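Probable zinc protease (Pseudomonas aeruginosa, PDB 4NNZ) probably acts as a zinc-dependent metallopeptidase subunit of the M16 family, paired with a partner protein in a heterodimeric protease. Local coordinates at residues Q403-A406 and R407-T411; R147-A150 and A151-A155; G257-E260 and N261-E264. One frame throughout, in Å; residues are numbered along the deposited sequence.

Contact 1 of 3, residues Q403-A406 and R407-T411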
# COMPACT_ATOMS: atom_id res chain seq x y z
N GLN A 403 -16.82 -24.08 -14.39
CA GLN A 403 -15.57 -24.55 -14.95
C GLN A 403 -14.82 -23.38 -15.53
O GLN A 403 -13.65 -23.27 -15.37
CB GLN A 403 -15.80 -25.68 -15.97
CG GLN A 403 -14.88 -25.70 -17.18
CD GLN A 403 -15.08 -26.87 -18.08
OE1 GLN A 403 -15.92 -26.85 -18.97
NE2 GLN A 403 -14.30 -27.89 -17.88
N LYS A 404 -15.52 -22.51 -16.20
CA LYS A 404 -14.90 -21.35 -16.77
C LYS A 404 -14.26 -20.44 -15.76
O LYS A 404 -13.20 -19.97 -15.99
CB LYS A 404 -15.93 -20.59 -17.56
CG LYS A 404 -15.38 -19.65 -18.60
CD LYS A 404 -16.43 -18.65 -19.02
CE LYS A 404 -16.13 -17.28 -18.45
NZ LYS A 404 -16.22 -17.26 -16.97
N ALA A 405 -14.92 -20.17 -14.66
CA ALA A 405 -14.33 -19.33 -13.64
C ALA A 405 -13.09 -19.94 -13.05
O ALA A 405 -12.14 -19.25 -12.78
CB ALA A 405 -15.33 -19.01 -12.55
N ALA A 406 -13.10 -21.25 -12.83
CA ALA A 406 -11.96 -21.95 -12.28
C ALA A 406 -10.76 -21.91 -13.17
O ALA A 406 -9.67 -21.83 -12.71
CB ALA A 406 -12.31 -23.38 -11.98
N ARG A 407 -10.98 -22.02 -14.46
CA ARG A 407 -9.90 -21.95 -15.39
C ARG A 407 -9.28 -20.59 -15.41
O ARG A 407 -8.11 -20.45 -15.62
CB ARG A 407 -10.36 -22.26 -16.78
CG ARG A 407 -10.62 -23.71 -17.06
CD ARG A 407 -11.47 -23.82 -18.29
NE ARG A 407 -10.67 -23.51 -19.45
CZ ARG A 407 -9.66 -24.27 -19.85
NH1 ARG A 407 -9.38 -25.37 -19.17
NH2 ARG A 407 -8.95 -23.93 -20.91
N THR A 408 -10.13 -19.60 -15.34
CA THR A 408 -9.71 -18.24 -15.36
C THR A 408 -8.93 -17.83 -14.14
O THR A 408 -7.92 -17.21 -14.25
CB THR A 408 -10.92 -17.34 -15.56
OG1 THR A 408 -11.62 -17.78 -16.71
CG2 THR A 408 -10.54 -15.94 -15.77
N TYR A 409 -9.43 -18.16 -12.97
CA TYR A 409 -8.88 -17.58 -11.76
C TYR A 409 -7.90 -18.37 -10.94
O TYR A 409 -7.10 -17.79 -10.26
CB TYR A 409 -9.99 -17.02 -10.92
CG TYR A 409 -10.70 -15.92 -11.62
CD1 TYR A 409 -10.12 -14.70 -11.78
CD2 TYR A 409 -11.95 -16.10 -12.14
CE1 TYR A 409 -10.76 -13.69 -12.43
CE2 TYR A 409 -12.60 -15.10 -12.79
CZ TYR A 409 -12.00 -13.90 -12.93
OH TYR A 409 -12.64 -12.91 -13.59
N PHE A 410 -7.95 -19.67 -11.01
CA PHE A 410 -7.05 -20.44 -10.22
C PHE A 410 -5.75 -20.66 -10.95
O PHE A 410 -5.35 -21.75 -11.18
CB PHE A 410 -7.71 -21.74 -9.81
CG PHE A 410 -8.92 -21.55 -8.97
CD1 PHE A 410 -8.99 -20.50 -8.11
CD2 PHE A 410 -9.98 -22.40 -9.06
CE1 PHE A 410 -10.08 -20.29 -7.34
CE2 PHE A 410 -11.09 -22.20 -8.28
CZ PHE A 410 -11.14 -21.14 -7.42
N THR A 411 -5.08 -19.58 -11.25
CA THR A 411 -3.83 -19.61 -11.94
C THR A 411 -2.75 -19.18 -10.99
O THR A 411 -3.01 -18.42 -10.10
CB THR A 411 -3.86 -18.65 -13.10
OG1 THR A 411 -3.84 -17.32 -12.62
CG2 THR A 411 -5.09 -18.82 -13.87
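Four successive i to i+4 bonds, from R407 N to Q403 O through to F410 N to A406 O, carry the last turns of helix 399-409 down to its end. K404 O takes two donors from T408, its backbone N and its hydroxyl, which arrive from opposite faces of the carbonyl plane; T408 OG1 to K404 O measures 2.8 Å. The threonine's chi1 of -54° sets OG1 beside its own backbone N, the position from which a hydroxyl can fold back onto the preceding turn, while its CG2 sits 3.7 Å above the Y409 ring, over the centre. On another side Q403 and R407 run side by side in the same direction, Q403 CG to R407 CD 4.0 Å, with amide and guanidinium planes 76° apart; Q403 NE2 is held by K340 O. A406 CB meets F410 CD2 at 3.9 Å, and F410 continues into the core, edge-to-face with F311 and ring to ring with F251. Its backbone N comes to A406 O, 3.2 Å from F410 N, from above the carbonyl plane, 38° out of it and not on a lone pair. The arrangement is that of a helix C-terminus released through an inverse gamma turn centred on F410, on the way to strand 415-422.

Contact 2 of 3, residues R147-A150 and A151-A155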
# COMPACT_ATOMS: atom_id res chain seq x y z
N ARG A 147 0.09 -10.06 7.24
CA ARG A 147 1.11 -10.17 6.24
C ARG A 147 0.62 -10.74 4.93
O ARG A 147 1.03 -10.32 3.90
CB ARG A 147 2.21 -11.08 6.72
CG ARG A 147 2.78 -10.82 8.08
CD ARG A 147 3.49 -9.52 8.13
NE ARG A 147 3.79 -9.10 9.47
CZ ARG A 147 4.91 -9.39 10.08
NH1 ARG A 147 5.82 -10.11 9.50
NH2 ARG A 147 5.11 -8.95 11.28
N PHE A 148 -0.23 -11.74 4.99
CA PHE A 148 -0.70 -12.42 3.81
C PHE A 148 -1.49 -11.47 2.98
O PHE A 148 -1.34 -11.40 1.80
CB PHE A 148 -1.51 -13.65 4.21
CG PHE A 148 -2.42 -14.16 3.15
CD1 PHE A 148 -1.93 -14.89 2.11
CD2 PHE A 148 -3.76 -13.93 3.22
CE1 PHE A 148 -2.76 -15.37 1.15
CE2 PHE A 148 -4.60 -14.40 2.26
CZ PHE A 148 -4.10 -15.13 1.23
N LYS A 149 -2.33 -10.73 3.66
CA LYS A 149 -3.15 -9.73 3.06
C LYS A 149 -2.37 -8.59 2.42
O LYS A 149 -2.72 -8.18 1.37
CB LYS A 149 -4.16 -9.19 4.06
CG LYS A 149 -5.36 -8.56 3.41
CD LYS A 149 -6.58 -8.55 4.29
CE LYS A 149 -7.54 -7.45 3.94
NZ LYS A 149 -7.39 -6.29 4.83
N ALA A 150 -1.32 -8.13 3.04
CA ALA A 150 -0.48 -7.15 2.42
C ALA A 150 0.19 -7.61 1.12
O ALA A 150 0.22 -6.90 0.16
CB ALA A 150 0.54 -6.66 3.41
N ALA A 151 0.74 -8.81 1.10
CA ALA A 151 1.27 -9.40 -0.09
C ALA A 151 0.24 -9.69 -1.16
O ALA A 151 0.51 -9.57 -2.31
CB ALA A 151 2.06 -10.63 0.23
N ALA A 152 -0.95 -10.10 -0.77
CA ALA A 152 -2.03 -10.36 -1.68
C ALA A 152 -2.64 -9.16 -2.40
O ALA A 152 -3.24 -9.31 -3.42
CB ALA A 152 -3.09 -11.20 -1.02
N TYR A 153 -2.48 -7.97 -1.87
CA TYR A 153 -3.11 -6.82 -2.46
C TYR A 153 -2.11 -5.72 -2.73
O TYR A 153 -2.13 -4.69 -2.13
CB TYR A 153 -4.21 -6.30 -1.56
CG TYR A 153 -5.51 -7.04 -1.56
CD1 TYR A 153 -6.30 -7.12 -2.67
CD2 TYR A 153 -5.97 -7.61 -0.42
CE1 TYR A 153 -7.50 -7.78 -2.64
CE2 TYR A 153 -7.16 -8.25 -0.38
CZ TYR A 153 -7.92 -8.34 -1.49
OH TYR A 153 -9.08 -8.98 -1.39
N PRO A 154 -1.25 -5.91 -3.72
CA PRO A 154 -0.18 -4.96 -3.96
C PRO A 154 -0.64 -3.56 -4.28
O PRO A 154 -0.03 -2.65 -3.82
CB PRO A 154 0.49 -5.52 -5.20
CG PRO A 154 0.22 -6.93 -5.16
CD PRO A 154 -1.10 -7.09 -4.57
N ALA A 155 -1.66 -3.40 -5.09
CA ALA A 155 -2.04 -2.08 -5.52
C ALA A 155 -3.22 -1.46 -4.83
O ALA A 155 -3.35 -0.26 -4.83
CB ALA A 155 -2.27 -2.08 -7.00
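A152 N donates to F148 O at 2.9 Å, the shortest polar bond between 147-150 and 151-155, and the same carbonyl oxygen also has the methyl of A152 against it, A152 CB lying 3.3 Å from F148 O. One residue earlier, A151 N donates to R147 O at 3.2 Å. The next bond in the series has already decayed: Y153 N reaches K149 O at 3.3 Å with an N-H...O angle of only 125°, a weak interaction.

The weakening of the i to i+4 bonds marks the C-terminus of helix 140-152, and a proline completes the ending. Y153 is the first residue to leave helical backbone angles, and P154, whose nitrogen carries no hydrogen, cannot repeat the pattern, P154 N lying 4.3 Å from A150 O. The last turn of the helix, in the M16 peptidase region, thereby opens into a loop.

Among the side chains, K149 and Y153 make the principal meeting. K149 CG comes to the edge of the tyrosine ring, in its plane, 4.0 Å from Y153 CD2. A chi1 of -158° in K149 sets this CG anti to the backbone N; Y153 CG lies beside its own backbone N, and the lysine stem crosses the ring at a slant. The ammonium end continues beyond it to the carbonyl oxygen of Y158, whose ring in turn meets that of Y153 edge-to-face. F148 and A152 pack on T416 and L310, of strands 415-422 and 309-317. Toward the second subunit, R147 NH1 bonds to P231 O of that chain, and A150 packs against its P154.

Contact 3 of 3, residues G257-E260 and N261-E264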
# COMPACT_ATOMS: atom_id res chain seq x y z
N GLY A 257 -18.60 -5.55 -6.69
CA GLY A 257 -18.20 -4.17 -6.73
C GLY A 257 -17.46 -3.82 -7.98
O GLY A 257 -17.50 -2.71 -8.43
N SER A 258 -16.72 -4.77 -8.51
CA SER A 258 -15.81 -4.55 -9.59
C SER A 258 -16.00 -5.34 -10.86
O SER A 258 -15.15 -5.30 -11.70
CB SER A 258 -14.42 -4.83 -9.09
OG SER A 258 -14.22 -6.19 -8.90
N SER A 259 -17.08 -6.07 -10.99
CA SER A 259 -17.18 -7.01 -12.08
C SER A 259 -18.18 -6.67 -13.14
O SER A 259 -19.33 -6.41 -12.86
CB SER A 259 -17.45 -8.41 -11.59
OG SER A 259 -17.63 -9.27 -12.68
N GLU A 260 -17.75 -6.68 -14.39
CA GLU A 260 -18.71 -6.50 -15.47
C GLU A 260 -19.50 -7.78 -15.70
O GLU A 260 -20.66 -7.71 -16.10
CB GLU A 260 -18.05 -6.03 -16.77
CG GLU A 260 -19.08 -5.66 -17.84
CD GLU A 260 -19.36 -6.79 -18.82
OE1 GLU A 260 -19.54 -6.50 -20.03
OE2 GLU A 260 -19.41 -7.96 -18.40
N ASN A 261 -18.90 -8.94 -15.44
CA ASN A 261 -19.71 -10.14 -15.44
C ASN A 261 -20.03 -10.68 -14.07
O ASN A 261 -19.25 -11.39 -13.49
CB ASN A 261 -19.02 -11.23 -16.26
CG ASN A 261 -19.99 -12.25 -16.78
OD1 ASN A 261 -21.13 -12.28 -16.36
ND2 ASN A 261 -19.55 -13.08 -17.69
N PRO A 262 -21.22 -10.43 -13.59
CA PRO A 262 -21.66 -10.94 -12.31
C PRO A 262 -21.73 -12.44 -12.28
O PRO A 262 -21.69 -12.99 -11.21
CB PRO A 262 -23.05 -10.37 -12.19
CG PRO A 262 -22.94 -9.08 -12.86
CD PRO A 262 -21.85 -9.14 -13.87
N ARG A 263 -21.87 -13.09 -13.42
CA ARG A 263 -22.01 -14.52 -13.44
C ARG A 263 -20.78 -15.19 -12.90
O ARG A 263 -20.87 -16.15 -12.20
CB ARG A 263 -22.33 -15.04 -14.83
CG ARG A 263 -22.53 -16.54 -14.90
CD ARG A 263 -23.96 -16.96 -14.62
NE ARG A 263 -24.93 -16.27 -15.45
CZ ARG A 263 -25.41 -16.74 -16.59
NH1 ARG A 263 -25.00 -17.90 -17.03
NH2 ARG A 263 -26.28 -16.06 -17.29
N GLU A 264 -19.62 -14.70 -13.27
CA GLU A 264 -18.39 -15.30 -12.83
C GLU A 264 -18.22 -15.20 -11.33
O GLU A 264 -17.71 -16.10 -10.71
CB GLU A 264 -17.20 -14.76 -13.62
CG GLU A 264 -16.52 -13.58 -12.98
CD GLU A 264 -15.79 -12.72 -13.96
OE1 GLU A 264 -15.17 -13.25 -14.88
OE2 GLU A 264 -15.83 -11.50 -13.80
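S259 meets N261 and E264 at the start of helix 262-276, a helix N-terminus whose N-cap is N261. The cap itself is an Asx turn: N261 OD1 accepts from R263 N at 3.1 Å, two residues ahead, with the donor 50° above the plane of the side-chain carbonyl rather than on a lone pair. A chi1 of -157°, placing CG anti to the asparagine's own N, swings the amide round toward this first turn. P262, which follows the cap, has no backbone hydrogen and asks for no capping bond of its own.

The other polar contacts gather round the S259 hydroxyl. S259 OG lies 2.8 Å from N261 O and 3.1 Å from E264 OE2, so that two acceptors compete for its single proton and the choice between them is not settled. The hydroxyl thus links the loop to the main chain at the cap or to a side chain of the first turn. In the backbone, E264 N to N261 O is a weak bond of 3.3 Å.

In van der Waals terms, P262 CD comes unusually close to E260 O, 2.9 Å.

As to charge, E260 OE2 and E264 OE2 stay 6.8 Å apart, a like pair whose carboxylates do not touch, while R263 NH1 forms a salt bridge with D401. The side chain of E264, extended beyond CG, reaches back from the first turn until E264 OE2 comes within 4.1 Å of S259 CB.

Along the chain the three contacts follow in series, none enclosing or crossing another, and each spans consecutive residues, closing no more than a local turn. Contact 2 comes first, ending helix 140-152 beside the five-stranded sheet and at the boundary with the second subunit. Contact 3 then starts helix 262-276 after strand 246-253, and contact 1 finishes helix 399-409 ahead of strand 415-422. Contacts 1 and 3 touch: Y409 OH approaches E264 OE1 at 2.9 Å, probably a weak hydrogen bond, and A405 CB packs near E264 O, tying the start of helix 262-276 to the C-terminal end of helix 399-409. Contact 2 stands apart, its centre about 21 Å and 22 Å from the centres of contacts 1 and 3.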